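Local coordinates for conserved hypothetical protein (Caulobacter vibrioides, PDB 1XFJ) that probably acts as a purine nucleoside phosphorylase of the YfiH/LACC1 family, splitting inosine and methylthioadenosine with phosphate and also deaminating adenosine, at residues Ala109-Cys114 against Ala129-Trp134; Phe24-Gly29 against Glu234-Asn239; Cys114-Leu119 against Val163-Gly168. All coordinates share one frame; numbering follows the deposited sequence.

Overall arrangement
Starting from the N terminus, the chain first lays down 24-29, which waits more than 200 residues for 234-239; contact 2 therefore closes the widest loop and encloses the other two. Within it, contact 1 closes the short loop from 109-114 to 129-134, and contact 3 runs from 114-119 to 163-168. These two cross along the chain and share Cys114. Contact 1 joins the sheet holding strand 106-111 to the one holding strand 126-132; contact 3 pairs strand 115-121 with the end of its neighbour, strand 160-163, in that second sheet. Contact 2 fastens the end of strand 20-25 to the late loop, whose Asn239 N meets Ala112 O.

Contact 1 (Ala109-Cys114 against Ala129-Trp134); sequences AMAADC and AAHAGW
Cys114 and His131 come together where two strands, one from each of two beta sheets packed face to face, run out; the sheets are the central layers of the alpha-beta-beta-alpha fold. Strand 106-111 belongs to one and strand 126-132 to the other, and their short segments here run in roughly the same direction, 30° apart. The imidazole of His131 reaches across the gap: with CG anti to the backbone N (chi1 169°), the ring is carried up to 109-114. Its CD2 comes 3.2 Å from the O of Met110, a selenomethionine in this model, in a close, oblique approach, and His131 NE2, the ring nitrogen on the Cys114 side, lies 3.6 Å from Cys114 CB. The sulfur stands obliquely to the ring, Cys114 SG being 5.0 Å from the centroid of the His131 imidazole. Toward the N-terminal ends of the two segments, small side chains meet between the sheets: Ala109 CB sits 3.7 Å from Ala130 O and 4.2 Å from Ala129 CB.

The second shell fixes the ring. Asp96 OD1 is hydrogen-bonded to His131 ND1, and His77 packs edge-to-face against the same imidazole while also touching Cys114. One cysteine and two histidines gathered this way are consistent with the zinc site of the YfiH/LACC1 family. A beta-mercaptoethanol, probably from the crystallisation liquor, lies about 2 Å from the Cys114 side chain (nearest atoms), suggesting a bond to the sulfur. Gly133, the N-cap of helix 134-139, has no side chain in the way, and Cys114 SG settles 3.3 Å from Gly133 CA.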
ATOM      1  N   ALA A 109       1.845  -4.692   2.617  1.00  3.22           N
ATOM      2  CA  ALA A 109       2.442  -3.930   1.528  1.00  4.47           C
ATOM      3  C   ALA A 109       3.161  -2.741   2.161  1.00  3.16           C
ATOM      4  O   ALA A 109       2.689  -2.186   3.156  1.00  4.44           O
ATOM      5  CB  ALA A 109       1.365  -3.437   0.560  1.00  3.85           C
HETATM    6  N   MSE A 110       4.300  -2.362   1.585  1.00  4.15           N
HETATM    7  CA  MSE A 110       5.095  -1.244   2.090  1.00  5.06           C
HETATM    8  C   MSE A 110       5.016  -0.044   1.160  1.00  4.77           C
HETATM    9  O   MSE A 110       4.895  -0.199  -0.054  1.00  4.32           O
HETATM   10  CB  MSE A 110       6.567  -1.631   2.202  1.00  7.57           C
HETATM   11  CG  MSE A 110       6.880  -2.803   3.086  1.00 11.11           C
HETATM   12 SE   MSE A 110       8.783  -3.085   3.034  1.00 15.03          SE
HETATM   13  CE  MSE A 110       8.912  -3.886   1.277  1.00 12.74           C
ATOM     14  N   ALA A 111       5.119   1.152   1.731  1.00  4.50           N
ATOM     15  CA  ALA A 111       5.073   2.365   0.928  1.00  5.73           C
ATOM     16  C   ALA A 111       5.511   3.599   1.701  1.00  5.07           C
ATOM     17  O   ALA A 111       5.560   3.601   2.935  1.00  4.69           O
ATOM     18  CB  ALA A 111       3.667   2.567   0.379  1.00  9.28           C
ATOM     19  N   ALA A 112       5.833   4.645   0.951  1.00  5.08           N
ATOM     20  CA  ALA A 112       6.251   5.924   1.504  1.00  4.83           C
ATOM     21  C   ALA A 112       5.972   6.943   0.407  1.00  4.55           C
ATOM     22  O   ALA A 112       6.874   7.639  -0.051  1.00  3.06           O
ATOM     23  CB  ALA A 112       7.737   5.896   1.851  1.00  6.38           C
ATOM     24  N   ASP A 113       4.702   6.980  -0.002  1.00  4.08           N
ATOM     25  CA  ASP A 113       4.156   7.852  -1.049  1.00  4.60           C
ATOM     26  C   ASP A 113       3.287   7.029  -2.001  1.00  4.23           C
ATOM     27  O   ASP A 113       2.217   7.467  -2.403  1.00  3.09           O
ATOM     28  CB  ASP A 113       5.253   8.545  -1.859  1.00  5.38           C
ATOM     29  CG  ASP A 113       5.721   9.841  -1.226  1.00  5.88           C
ATOM     30  OD1 ASP A 113       5.173  10.239  -0.174  1.00  6.26           O
ATOM     31  OD2 ASP A 113       6.641  10.470  -1.793  1.00  5.59           O
ATOM     32  N   CYS A 114       3.749   5.838  -2.365  1.00  4.51           N
ATOM     33  CA  CYS A 114       2.963   4.998  -3.255  1.00  5.61           C
ATOM     34  C   CYS A 114       1.698   4.584  -2.521  1.00  5.29           C
ATOM     35  O   CYS A 114       1.641   4.640  -1.295  1.00  4.93           O
ATOM     36  CB  CYS A 114       3.780   3.789  -3.709  1.00  8.69           C
ATOM     37  SG  CYS A 114       5.103   4.297  -4.834  1.00 11.34           S
ATOM     38  N   ALA A 129      -3.273  -7.410   0.124  1.00  3.18           N
ATOM     39  CA  ALA A 129      -2.635  -6.112   0.307  1.00  4.57           C
ATOM     40  C   ALA A 129      -1.834  -5.877  -0.969  1.00  5.17           C
ATOM     41  O   ALA A 129      -1.072  -6.747  -1.393  1.00  5.82           O
ATOM     42  CB  ALA A 129      -1.711  -6.138   1.516  1.00  4.75           C
ATOM     43  N   ALA A 130      -2.015  -4.717  -1.591  1.00  5.60           N
ATOM     44  CA  ALA A 130      -1.300  -4.413  -2.824  1.00  4.11           C
ATOM     45  C   ALA A 130      -0.497  -3.121  -2.733  1.00  5.63           C
ATOM     46  O   ALA A 130      -0.878  -2.180  -2.037  1.00  4.14           O
ATOM     47  CB  ALA A 130      -2.284  -4.332  -3.990  1.00  5.32           C
ATOM     48  N   HIS A 131       0.626  -3.097  -3.444  1.00  4.75           N
ATOM     49  CA  HIS A 131       1.514  -1.941  -3.487  1.00  4.99           C
ATOM     50  C   HIS A 131       1.301  -1.287  -4.847  1.00  5.51           C
ATOM     51  O   HIS A 131       1.740  -1.820  -5.867  1.00  3.09           O
ATOM     52  CB  HIS A 131       2.967  -2.405  -3.346  1.00  5.97           C
ATOM     53  CG  HIS A 131       3.977  -1.337  -3.627  1.00  5.88           C
ATOM     54  ND1 HIS A 131       5.003  -1.506  -4.532  1.00  6.20           N
ATOM     55  CD2 HIS A 131       4.131  -0.095  -3.112  1.00  7.57           C
ATOM     56  CE1 HIS A 131       5.746  -0.415  -4.562  1.00  8.69           C
ATOM     57  NE2 HIS A 131       5.240   0.457  -3.709  1.00  7.70           N
ATOM     58  N   ALA A 132       0.616  -0.145  -4.863  1.00  3.05           N
ATOM     59  CA  ALA A 132       0.338   0.539  -6.118  1.00  3.06           C
ATOM     60  C   ALA A 132       1.016   1.886  -6.306  1.00  3.40           C
ATOM     61  O   ALA A 132       0.437   2.932  -6.003  1.00  3.00           O
ATOM     62  CB  ALA A 132      -1.171   0.703  -6.305  1.00  3.16           C
ATOM     63  N   GLY A 133       2.249   1.857  -6.800  1.00  3.30           N
ATOM     64  CA  GLY A 133       2.946   3.092  -7.092  1.00  4.42           C
ATOM     65  C   GLY A 133       2.390   3.498  -8.446  1.00  4.61           C
ATOM     66  O   GLY A 133       1.474   2.846  -8.944  1.00  5.67           O
ATOM     67  N   TRP A 134       2.920   4.545  -9.067  1.00  4.96           N
ATOM     68  CA  TRP A 134       2.379   4.942 -10.361  1.00  4.43           C
ATOM     69  C   TRP A 134       2.566   3.855 -11.417  1.00  3.78           C
ATOM     70  O   TRP A 134       1.679   3.624 -12.234  1.00  4.19           O
ATOM     71  CB  TRP A 134       3.002   6.263 -10.849  1.00  4.57           C
ATOM     72  CG  TRP A 134       4.451   6.191 -11.248  1.00  4.48           C
ATOM     73  CD1 TRP A 134       5.533   6.521 -10.481  1.00  3.20           C
ATOM     74  CD2 TRP A 134       4.970   5.771 -12.516  1.00  4.07           C
ATOM     75  NE1 TRP A 134       6.696   6.333 -11.196  1.00  4.99           N
ATOM     76  CE2 TRP A 134       6.377   5.873 -12.447  1.00  4.98           C
ATOM     77  CE3 TRP A 134       4.381   5.318 -13.706  1.00  3.41           C
ATOM     78  CZ2 TRP A 134       7.207   5.537 -13.524  1.00  5.98           C
ATOM     79  CZ3 TRP A 134       5.205   4.982 -14.775  1.00  3.48           C
ATOM     80  CH2 TRP A 134       6.606   5.096 -14.675  1.00  5.17           C
TER

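Contact 2 (Phe24-Gly29 against Glu234-Asn239); sequences FFTRQG and EWFFSN
Gln28 lays its terminal amide nearly flat on the indole of Trp235, the two planes only 16° apart. NE2 rides over the six-membered ring toward its rim, and the same nitrogen donates to the chain beside it: Gln28 NE2 to Glu234 O is 3.0 Å, fairly straight at 160°. Glu234 O lies close to the plane of the donating amide, whereas the donor stands above the carbonyl plane of Glu234. One N-H of the amide is thus spent on the backbone while the amide lies over the CZ3 corner of the indole.

Arg27 is turned onto a different aromatic. Its CB sits over the centre of the Phe237 ring, a CH-pi contact with CB 3.8 Å from the Phe237 centroid. The side chain then bends at chi3, bringing Arg27 NH2 within 3.7 Å of Phe237 CE1, although guanidinium and ring are 54° apart and so do not stack. NH1 goes on to bond the carbonyl of Glu233.

Here the chain leaving strand 20-25 of the five-stranded sheet meets the loop that leads into helix 239-244, a tie between an early and a late part of the chain. Its backbone link is Arg27 N to Trp235 O at 2.8 Å. Thr26 starts an ST turn that closes over Arg27, its OG1 accepting from Gln28 N at 3.1 Å. The same OG1 lies at the edge of the indole, near its plane, and Thr26 CG2 comes 4.0 Å from Phe236 CE1.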
ATOM      1  N   PHE A  24      -3.556   0.718   8.349  1.00  3.54           N
ATOM      2  CA  PHE A  24      -2.607   1.471   7.543  1.00  3.45           C
ATOM      3  C   PHE A  24      -1.772   2.097   8.656  1.00  3.13           C
ATOM      4  O   PHE A  24      -2.229   3.003   9.350  1.00  3.50           O
ATOM      5  CB  PHE A  24      -3.322   2.555   6.732  1.00  3.06           C
ATOM      6  CG  PHE A  24      -4.235   2.014   5.667  1.00  3.04           C
ATOM      7  CD1 PHE A  24      -3.715   1.469   4.495  1.00  3.07           C
ATOM      8  CD2 PHE A  24      -5.616   2.033   5.841  1.00  3.06           C
ATOM      9  CE1 PHE A  24      -4.563   0.949   3.509  1.00  3.39           C
ATOM     10  CE2 PHE A  24      -6.471   1.518   4.866  1.00  4.96           C
ATOM     11  CZ  PHE A  24      -5.942   0.974   3.696  1.00  4.10           C
ATOM     12  N   PHE A  25      -0.560   1.592   8.849  1.00  3.13           N
ATOM     13  CA  PHE A  25       0.284   2.100   9.916  1.00  3.64           C
ATOM     14  C   PHE A  25       0.926   3.445   9.622  1.00  3.13           C
ATOM     15  O   PHE A  25       1.001   3.880   8.468  1.00  3.10           O
ATOM     16  CB  PHE A  25       1.347   1.055  10.265  1.00  3.02           C
ATOM     17  CG  PHE A  25       0.773  -0.177  10.901  1.00  3.04           C
ATOM     18  CD1 PHE A  25       0.470  -0.188  12.258  1.00  3.52           C
ATOM     19  CD2 PHE A  25       0.449  -1.290  10.128  1.00  4.87           C
ATOM     20  CE1 PHE A  25      -0.156  -1.290  12.842  1.00  3.89           C
ATOM     21  CE2 PHE A  25      -0.178  -2.398  10.697  1.00  3.59           C
ATOM     22  CZ  PHE A  25      -0.483  -2.398  12.061  1.00  4.15           C
ATOM     23  N   THR A  26       1.364   4.107  10.688  1.00  3.41           N
ATOM     24  CA  THR A  26       2.018   5.401  10.577  1.00  3.58           C
ATOM     25  C   THR A  26       3.499   5.207  10.884  1.00  4.19           C
ATOM     26  O   THR A  26       3.978   4.074  11.004  1.00  4.22           O
ATOM     27  CB  THR A  26       1.427   6.432  11.572  1.00  3.84           C
ATOM     28  OG1 THR A  26       1.830   6.103  12.908  1.00  3.85           O
ATOM     29  CG2 THR A  26      -0.097   6.438  11.496  1.00  4.92           C
ATOM     30  N   ARG A  27       4.223   6.312  11.010  1.00  3.15           N
ATOM     31  CA  ARG A  27       5.648   6.257  11.302  1.00  3.05           C
ATOM     32  C   ARG A  27       5.880   6.137  12.807  1.00  3.11           C
ATOM     33  O   ARG A  27       6.998   5.889  13.250  1.00  3.87           O
ATOM     34  CB  ARG A  27       6.337   7.524  10.785  1.00  3.18           C
ATOM     35  CG  ARG A  27       5.941   8.785  11.536  1.00  5.13           C
ATOM     36  CD  ARG A  27       6.664   9.997  10.983  1.00  4.19           C
ATOM     37  NE  ARG A  27       8.114   9.830  11.028  1.00  5.04           N
ATOM     38  CZ  ARG A  27       8.972  10.627  10.402  1.00  5.35           C
ATOM     39  NH1 ARG A  27       8.522  11.649   9.685  1.00  5.68           N
ATOM     40  NH2 ARG A  27      10.277  10.399  10.483  1.00  4.92           N
ATOM     41  N   GLN A  28       4.816   6.299  13.587  1.00  3.10           N
ATOM     42  CA  GLN A  28       4.920   6.247  15.046  1.00  3.07           C
ATOM     43  C   GLN A  28       4.739   4.877  15.703  1.00  3.34           C
ATOM     44  O   GLN A  28       4.037   4.007  15.178  1.00  3.62           O
ATOM     45  CB  GLN A  28       3.924   7.242  15.657  1.00  3.55           C
ATOM     46  CG  GLN A  28       4.293   8.700  15.422  1.00  3.95           C
ATOM     47  CD  GLN A  28       3.349   9.671  16.112  1.00  4.32           C
ATOM     48  OE1 GLN A  28       2.782   9.362  17.159  1.00  6.36           O
ATOM     49  NE2 GLN A  28       3.191  10.859  15.535  1.00  3.04           N
ATOM     50  N   GLY A  29       5.398   4.695  16.850  1.00  3.15           N
ATOM     51  CA  GLY A  29       5.285   3.455  17.600  1.00  3.12           C
ATOM     52  C   GLY A  29       6.430   2.462  17.501  1.00  3.92           C
ATOM     53  O   GLY A  29       6.378   1.409  18.139  1.00  3.06           O
ATOM     54  N   GLU A 234       4.331  14.479  10.452  1.00  5.06           N
ATOM     55  CA  GLU A 234       4.069  14.064  11.826  1.00  4.71           C
ATOM     56  C   GLU A 234       3.707  12.583  11.878  1.00  5.64           C
ATOM     57  O   GLU A 234       4.073  11.871  12.818  1.00  4.95           O
ATOM     58  CB  GLU A 234       2.906  14.882  12.399  1.00  7.17           C
ATOM     59  CG  GLU A 234       2.420  14.431  13.778  1.00  7.70           C
ATOM     60  CD  GLU A 234       1.127  15.116  14.202  1.00 10.65           C
ATOM     61  OE1 GLU A 234       0.674  16.038  13.489  1.00  7.31           O
ATOM     62  OE2 GLU A 234       0.562  14.736  15.254  1.00  8.28           O
ATOM     63  N   TRP A 235       2.999  12.125  10.851  1.00  4.98           N
ATOM     64  CA  TRP A 235       2.530  10.748  10.803  1.00  6.01           C
ATOM     65  C   TRP A 235       3.093   9.823   9.734  1.00  5.33           C
ATOM     66  O   TRP A 235       3.031   8.606   9.892  1.00  3.81           O
ATOM     67  CB  TRP A 235       1.006  10.740  10.668  1.00  6.56           C
ATOM     68  CG  TRP A 235       0.300  11.424  11.782  1.00  5.85           C
ATOM     69  CD1 TRP A 235      -0.304  12.649  11.748  1.00  5.76           C
ATOM     70  CD2 TRP A 235       0.125  10.924  13.108  1.00  4.41           C
ATOM     71  NE1 TRP A 235      -0.848  12.943  12.978  1.00  3.17           N
ATOM     72  CE2 TRP A 235      -0.598  11.900  13.832  1.00  5.59           C
ATOM     73  CE3 TRP A 235       0.509   9.745  13.759  1.00  5.26           C
ATOM     74  CZ2 TRP A 235      -0.944  11.732  15.174  1.00  5.24           C
ATOM     75  CZ3 TRP A 235       0.163   9.578  15.096  1.00  3.03           C
ATOM     76  CH2 TRP A 235      -0.556  10.567  15.787  1.00  5.28           C
ATOM     77  N   PHE A 236       3.638  10.369   8.653  1.00  5.14           N
ATOM     78  CA  PHE A 236       4.111   9.497   7.579  1.00  3.41           C
ATOM     79  C   PHE A 236       5.488   9.760   6.993  1.00  3.44           C
ATOM     80  O   PHE A 236       5.957  10.898   6.960  1.00  3.26           O
ATOM     81  CB  PHE A 236       3.098   9.532   6.429  1.00  3.77           C
ATOM     82  CG  PHE A 236       1.679   9.291   6.864  1.00  3.12           C
ATOM     83  CD1 PHE A 236       1.287   8.047   7.355  1.00  5.60           C
ATOM     84  CD2 PHE A 236       0.743  10.318   6.814  1.00  3.13           C
ATOM     85  CE1 PHE A 236      -0.022   7.830   7.792  1.00  3.63           C
ATOM     86  CE2 PHE A 236      -0.570  10.113   7.248  1.00  3.43           C
ATOM     87  CZ  PHE A 236      -0.951   8.867   7.738  1.00  3.45           C
ATOM     88  N   PHE A 237       6.128   8.683   6.539  1.00  3.37           N
ATOM     89  CA  PHE A 237       7.423   8.765   5.872  1.00  3.77           C
ATOM     90  C   PHE A 237       7.030   9.183   4.455  1.00  3.65           C
ATOM     91  O   PHE A 237       5.895   8.940   4.035  1.00  4.43           O
ATOM     92  CB  PHE A 237       8.100   7.395   5.792  1.00  3.68           C
ATOM     93  CG  PHE A 237       8.518   6.828   7.119  1.00  3.11           C
ATOM     94  CD1 PHE A 237       9.402   7.517   7.941  1.00  4.14           C
ATOM     95  CD2 PHE A 237       8.050   5.585   7.531  1.00  3.58           C
ATOM     96  CE1 PHE A 237       9.816   6.972   9.158  1.00  3.56           C
ATOM     97  CE2 PHE A 237       8.455   5.033   8.741  1.00  3.76           C
ATOM     98  CZ  PHE A 237       9.341   5.729   9.557  1.00  3.15           C
ATOM     99  N   SER A 238       7.951   9.789   3.718  1.00  3.57           N
ATOM    100  CA  SER A 238       7.657  10.226   2.353  1.00  5.01           C
ATOM    101  C   SER A 238       8.902  10.273   1.475  1.00  4.57           C
ATOM    102  O   SER A 238       9.848  11.009   1.764  1.00  4.68           O
ATOM    103  CB  SER A 238       7.005  11.609   2.372  1.00  6.61           C
ATOM    104  OG  SER A 238       6.859  12.119   1.055  1.00  6.16           O
ATOM    105  N   ASN A 239       8.897   9.484   0.404  1.00  4.85           N
ATOM    106  CA  ASN A 239      10.020   9.450  -0.526  1.00  6.01           C
ATOM    107  C   ASN A 239      10.225  10.827  -1.161  1.00  6.49           C
ATOM    108  O   ASN A 239      11.361  11.284  -1.336  1.00  5.25           O
ATOM    109  CB  ASN A 239       9.764   8.394  -1.610  1.00  9.04           C
ATOM    110  CG  ASN A 239      10.766   8.463  -2.753  1.00 12.96           C
ATOM    111  OD1 ASN A 239      11.979   8.414  -2.544  1.00 17.24           O
ATOM    112  ND2 ASN A 239      10.257   8.573  -3.971  1.00 14.21           N
TER

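Contact 3 (Cys114-Leu119 against Val163-Gly168); sequences CAPVLL and VGPCIG
The carbonyl oxygen of Pro116 receives the N-H of Gly164 at 2.9 Å, almost straight at 169°, and the CA of Val163 also nears this oxygen in a CA-H...O contact of 3.5 Å to Pro116 O. This is the end of an antiparallel ladder: Val117 and Val163 form its last bridge, a non-hydrogen-bonded pair, before strand 160-163 gives way to loop. Proline has no N-H to return to Gly164 O, and that oxygen is instead bonded by Trp224 NE1.

Beyond the bridge the loop curls over the start of strand 115-121. Val163 sends CG1, anti to its backbone N (chi1 -175°), to within 3.8 Å of Ala115 CB. Cys166 comes in alongside, its CB 4.0 Å from Ala115 CB and also close to the carbonyl of Cys114. The Pro116 ring leans on the loop backbone, with Pro116 CD 3.1 Å from Pro165 O, and Pro116 and Pro165 both pack on Phe24 of strand 20-25, in the other sheet.

One water completes the join, donating to Cys114 O at 2.7 Å and to Pro165 O at 3.0 Å. Two carbonyl oxygens cannot bond each other, so where the strand ladder has run out, the water's two hydrogens tie the Cys114 carbonyl to that of Pro165.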
ATOM      1  N   CYS A 114       3.749   5.838  -2.365  1.00  4.51           N
ATOM      2  CA  CYS A 114       2.963   4.998  -3.255  1.00  5.61           C
ATOM      3  C   CYS A 114       1.698   4.584  -2.521  1.00  5.29           C
ATOM      4  O   CYS A 114       1.641   4.640  -1.295  1.00  4.93           O
ATOM      5  CB  CYS A 114       3.780   3.789  -3.709  1.00  8.69           C
ATOM      6  SG  CYS A 114       5.103   4.297  -4.834  1.00 11.34           S
ATOM      7  N   ALA A 115       0.682   4.173  -3.268  1.00  3.83           N
ATOM      8  CA  ALA A 115      -0.596   3.822  -2.663  1.00  3.65           C
ATOM      9  C   ALA A 115      -0.796   2.376  -2.244  1.00  3.12           C
ATOM     10  O   ALA A 115      -0.769   1.466  -3.076  1.00  3.09           O
ATOM     11  CB  ALA A 115      -1.724   4.234  -3.601  1.00  4.61           C
ATOM     12  N   PRO A 116      -0.992   2.140  -0.935  1.00  3.07           N
ATOM     13  CA  PRO A 116      -1.209   0.769  -0.477  1.00  3.05           C
ATOM     14  C   PRO A 116      -2.705   0.505  -0.629  1.00  3.04           C
ATOM     15  O   PRO A 116      -3.519   1.408  -0.435  1.00  3.29           O
ATOM     16  CB  PRO A 116      -0.774   0.822   0.984  1.00  3.87           C
ATOM     17  CG  PRO A 116      -1.206   2.194   1.400  1.00  3.84           C
ATOM     18  CD  PRO A 116      -0.813   3.060   0.206  1.00  3.54           C
ATOM     19  N   VAL A 117      -3.069  -0.716  -0.993  1.00  3.22           N
ATOM     20  CA  VAL A 117      -4.476  -1.050  -1.157  1.00  3.81           C
ATOM     21  C   VAL A 117      -4.811  -2.327  -0.407  1.00  4.24           C
ATOM     22  O   VAL A 117      -4.148  -3.347  -0.574  1.00  4.17           O
ATOM     23  CB  VAL A 117      -4.845  -1.243  -2.646  1.00  3.08           C
ATOM     24  CG1 VAL A 117      -6.350  -1.428  -2.787  1.00  3.07           C
ATOM     25  CG2 VAL A 117      -4.376  -0.046  -3.461  1.00  3.15           C
ATOM     26  N   LEU A 118      -5.842  -2.258   0.428  1.00  4.74           N
ATOM     27  CA  LEU A 118      -6.282  -3.419   1.187  1.00  3.87           C
ATOM     28  C   LEU A 118      -7.631  -3.835   0.616  1.00  4.51           C
ATOM     29  O   LEU A 118      -8.538  -3.009   0.481  1.00  3.05           O
ATOM     30  CB  LEU A 118      -6.412  -3.067   2.668  1.00  3.83           C
ATOM     31  CG  LEU A 118      -5.120  -2.576   3.329  1.00  4.12           C
ATOM     32  CD1 LEU A 118      -5.379  -2.271   4.802  1.00  5.54           C
ATOM     33  CD2 LEU A 118      -4.034  -3.631   3.184  1.00  3.95           C
ATOM     34  N   LEU A 119      -7.753  -5.112   0.268  1.00  3.07           N
ATOM     35  CA  LEU A 119      -8.986  -5.627  -0.310  1.00  3.37           C
ATOM     36  C   LEU A 119      -9.478  -6.851   0.435  1.00  3.04           C
ATOM     37  O   LEU A 119      -8.698  -7.562   1.067  1.00  3.32           O
ATOM     38  CB  LEU A 119      -8.775  -6.014  -1.775  1.00  4.47           C
ATOM     39  CG  LEU A 119      -8.188  -4.973  -2.722  1.00  5.35           C
ATOM     40  CD1 LEU A 119      -6.673  -5.085  -2.713  1.00  5.31           C
ATOM     41  CD2 LEU A 119      -8.718  -5.215  -4.131  1.00  6.10           C
ATOM     42  N   VAL A 163      -7.930   2.446  -0.399  1.00  3.27           N
ATOM     43  CA  VAL A 163      -6.613   3.010  -0.668  1.00  3.08           C
ATOM     44  C   VAL A 163      -6.162   3.710   0.610  1.00  3.88           C
ATOM     45  O   VAL A 163      -6.912   4.486   1.192  1.00  3.37           O
ATOM     46  CB  VAL A 163      -6.681   4.029  -1.825  1.00  3.13           C
ATOM     47  CG1 VAL A 163      -5.284   4.526  -2.170  1.00  3.65           C
ATOM     48  CG2 VAL A 163      -7.329   3.377  -3.042  1.00  3.04           C
ATOM     49  N   GLY A 164      -4.934   3.437   1.046  1.00  3.96           N
ATOM     50  CA  GLY A 164      -4.450   4.046   2.271  1.00  3.17           C
ATOM     51  C   GLY A 164      -3.685   5.340   2.090  1.00  3.59           C
ATOM     52  O   GLY A 164      -3.770   5.981   1.038  1.00  3.12           O
ATOM     53  N   PRO A 165      -2.930   5.758   3.117  1.00  3.50           N
ATOM     54  CA  PRO A 165      -2.149   6.993   3.040  1.00  3.13           C
ATOM     55  C   PRO A 165      -1.181   6.895   1.867  1.00  3.65           C
ATOM     56  O   PRO A 165      -0.586   5.847   1.633  1.00  5.21           O
ATOM     57  CB  PRO A 165      -1.417   7.028   4.382  1.00  3.99           C
ATOM     58  CG  PRO A 165      -2.327   6.251   5.298  1.00  3.08           C
ATOM     59  CD  PRO A 165      -2.741   5.095   4.419  1.00  3.02           C
ATOM     60  N   CYS A 166      -1.041   7.984   1.122  1.00  3.60           N
ATOM     61  CA  CYS A 166      -0.140   8.016  -0.022  1.00  4.12           C
ATOM     62  C   CYS A 166       0.101   9.475  -0.368  1.00  4.24           C
ATOM     63  O   CYS A 166      -0.440  10.361   0.289  1.00  3.08           O
ATOM     64  CB  CYS A 166      -0.758   7.274  -1.216  1.00  4.80           C
ATOM     65  SG  CYS A 166      -2.277   8.002  -1.884  1.00  4.96           S
ATOM     66  N   ILE A 167       0.918   9.735  -1.382  1.00  3.52           N
ATOM     67  CA  ILE A 167       1.177  11.113  -1.755  1.00  4.28           C
ATOM     68  C   ILE A 167      -0.096  11.665  -2.400  1.00  5.54           C
ATOM     69  O   ILE A 167      -0.643  11.084  -3.340  1.00  6.25           O
ATOM     70  CB  ILE A 167       2.402  11.213  -2.696  1.00  5.06           C
ATOM     71  CG1 ILE A 167       2.782  12.681  -2.895  1.00  4.44           C
ATOM     72  CG2 ILE A 167       2.124  10.490  -4.007  1.00  4.34           C
ATOM     73  CD1 ILE A 167       4.162  12.872  -3.519  1.00  6.51           C
ATOM     74  N   GLY A 168      -0.574  12.783  -1.865  1.00  4.81           N
ATOM     75  CA  GLY A 168      -1.805  13.381  -2.352  1.00  5.52           C
ATOM     76  C   GLY A 168      -1.731  14.232  -3.604  1.00  5.60           C
ATOM     77  O   GLY A 168      -0.651  14.638  -4.026  1.00  4.38           O
TER
HETATM   78  O   HOH W   1       2.404   5.674   1.116  1.00  4.25           O